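Local coordinates for PqqA binding protein (Xanthomonas campestris pv. campestris, PDB 3G2B) that probably binds the peptide PqqA and presents it to PqqE during biosynthesis of the cofactor pyrroloquinoline quinone, at residues 62-65 / 66-70. Sequence-based numbering, arbitrary orientation.
Sequences AQTL and AAEFD
Leu65 O accepts the backbone N-H of Phe69, with Phe69 N to Leu65 O at 2.8 Å and an N-H...O angle of 156°. Leu65 O also lies at the edge of the Phe69 ring, in its plane, 3.1 Å from Phe69 CD2. Phe69 has its CG anti to its own carbonyl carbon (chi1 -68°), which turns the ring back toward Leu65, edge first. There Phe69 CE2 meets Leu65 CD2 at 4.1 Å, and the two side chains run alongside each other. One residue earlier, Glu68 N donates to Thr64 O at 2.9 Å, in the carbonyl plane. The Glu68 and Thr64 side chains run side by side, with Glu68 OE2 3.6 Å from Thr64 CG2. Thr64 OG1 hydrogen-bonds to Gln60 O. Glu68 OE1 passes 3.7 Å from Leu65 CD2. Ala62 and Ala66, linked by the hydrogen bond from Ala66 N to Ala62 O, meet helix 73-89. This is the C-terminal end of helix 58-68; Phe69 is the first residue to leave helical angles. Helices 44-51, 58-68 and 73-89 form the helical part of the PqqD fold, consistent with its helix-turn-helix assignment. Buried Leu65 thus packs on Val47 and Val48 of helix 44-51, and exposed Glu68 adds a polar link through its salt bridge to Arg51.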
ATOM      1  N   ALA A  62     -23.178   5.748   4.689  1.00 10.11           N
ATOM      2  CA  ALA A  62     -23.919   4.635   5.278  1.00  9.39           C
ATOM      3  C   ALA A  62     -25.394   4.975   5.471  1.00  8.82           C
ATOM      4  O   ALA A  62     -26.265   4.147   5.211  1.00  9.12           O
ATOM      5  CB  ALA A  62     -23.298   4.241   6.607  1.00  7.74           C
ATOM      6  N   GLN A  63     -25.672   6.191   5.939  1.00  8.48           N
ATOM      7  CA  GLN A  63     -27.051   6.622   6.153  1.00  9.74           C
ATOM      8  C   GLN A  63     -27.812   6.606   4.825  1.00 10.03           C
ATOM      9  O   GLN A  63     -28.938   6.116   4.753  1.00 10.29           O
ATOM     10  CB  GLN A  63     -27.068   8.029   6.755  1.00  9.24           C
ATOM     11  CG  GLN A  63     -28.397   8.782   6.592  1.00  9.99           C
ATOM     12  CD  GLN A  63     -29.549   8.174   7.371  1.00 12.43           C
ATOM     13  OE1 GLN A  63     -30.714   8.500   7.122  1.00 14.41           O
ATOM     14  NE2 GLN A  63     -29.240   7.306   8.324  1.00  7.86           N
ATOM     15  N   THR A  64     -27.178   7.130   3.780  1.00 10.33           N
ATOM     16  CA  THR A  64     -27.774   7.178   2.447  1.00 11.98           C
ATOM     17  C   THR A  64     -28.057   5.772   1.924  1.00 11.24           C
ATOM     18  O   THR A  64     -29.179   5.457   1.524  1.00 12.29           O
ATOM     19  CB  THR A  64     -26.834   7.900   1.448  1.00 13.85           C
ATOM     20  OG1 THR A  64     -26.699   9.275   1.831  1.00 15.48           O
ATOM     21  CG2 THR A  64     -27.385   7.825   0.030  1.00 16.14           C
ATOM     22  N   LEU A  65     -27.038   4.922   1.937  1.00 12.38           N
ATOM     23  CA  LEU A  65     -27.200   3.557   1.445  1.00 11.21           C
ATOM     24  C   LEU A  65     -28.203   2.735   2.246  1.00 11.38           C
ATOM     25  O   LEU A  65     -28.989   1.977   1.674  1.00 11.22           O
ATOM     26  CB  LEU A  65     -25.849   2.836   1.420  1.00 12.24           C
ATOM     27  CG  LEU A  65     -24.813   3.407   0.451  1.00 14.89           C
ATOM     28  CD1 LEU A  65     -23.587   2.497   0.421  1.00 13.75           C
ATOM     29  CD2 LEU A  65     -25.422   3.520  -0.943  1.00 15.77           C
ATOM     30  N   ALA A  66     -28.193   2.872   3.568  1.00 10.78           N
ATOM     31  CA  ALA A  66     -29.130   2.101   4.369  1.00 11.04           C
ATOM     32  C   ALA A  66     -30.557   2.509   4.017  1.00 11.87           C
ATOM     33  O   ALA A  66     -31.443   1.664   3.921  1.00 13.01           O
ATOM     34  CB  ALA A  66     -28.861   2.304   5.864  1.00 10.12           C
ATOM     35  N   ALA A  67     -30.772   3.804   3.806  1.00 11.53           N
ATOM     36  CA  ALA A  67     -32.101   4.292   3.461  1.00 13.00           C
ATOM     37  C   ALA A  67     -32.505   3.799   2.076  1.00 13.93           C
ATOM     38  O   ALA A  67     -33.644   3.379   1.872  1.00 15.85           O
ATOM     39  CB  ALA A  67     -32.132   5.817   3.509  1.00 12.99           C
ATOM     40  N   GLU A  68     -31.570   3.841   1.129  1.00 14.65           N
ATOM     41  CA  GLU A  68     -31.846   3.393  -0.234  1.00 15.29           C
ATOM     42  C   GLU A  68     -32.147   1.900  -0.308  1.00 15.15           C
ATOM     43  O   GLU A  68     -33.021   1.474  -1.064  1.00 15.98           O
ATOM     44  CB  GLU A  68     -30.664   3.696  -1.158  1.00 15.98           C
ATOM     45  CG  GLU A  68     -30.324   5.169  -1.294  1.00 19.90           C
ATOM     46  CD  GLU A  68     -29.260   5.430  -2.343  1.00 19.81           C
ATOM     47  OE1 GLU A  68     -28.495   4.499  -2.673  1.00 22.22           O
ATOM     48  OE2 GLU A  68     -29.179   6.576  -2.831  1.00 23.72           O
ATOM     49  N   PHE A  69     -31.423   1.108   0.475  1.00 14.69           N
ATOM     50  CA  PHE A  69     -31.604  -0.339   0.459  1.00 15.85           C
ATOM     51  C   PHE A  69     -32.481  -0.887   1.581  1.00 17.19           C
ATOM     52  O   PHE A  69     -32.524  -2.099   1.811  1.00 19.17           O
ATOM     53  CB  PHE A  69     -30.232  -1.018   0.471  1.00 16.41           C
ATOM     54  CG  PHE A  69     -29.447  -0.798  -0.789  1.00 16.99           C
ATOM     55  CD1 PHE A  69     -29.456  -1.748  -1.806  1.00 19.09           C
ATOM     56  CD2 PHE A  69     -28.746   0.385  -0.987  1.00 19.20           C
ATOM     57  CE1 PHE A  69     -28.779  -1.519  -3.003  1.00 19.19           C
ATOM     58  CE2 PHE A  69     -28.066   0.625  -2.180  1.00 19.84           C
ATOM     59  CZ  PHE A  69     -28.084  -0.329  -3.189  1.00 20.10           C
ATOM     60  N   ASP A  70     -33.192   0.002   2.268  1.00 17.39           N
ATOM     61  CA  ASP A  70     -34.071  -0.407   3.359  1.00 18.88           C
ATOM     62  C   ASP A  70     -33.327  -1.347   4.297  1.00 17.96           C
ATOM     63  O   ASP A  70     -33.859  -2.380   4.719  1.00 16.06           O
ATOM     64  CB  ASP A  70     -35.309  -1.111   2.797  1.00 23.78           C
ATOM     65  CG  ASP A  70     -36.100  -0.232   1.848  1.00 28.66           C
ATOM     66  OD1 ASP A  70     -36.589   0.831   2.286  1.00 32.02           O
ATOM     67  OD2 ASP A  70     -36.230  -0.604   0.661  1.00 32.78           O
TER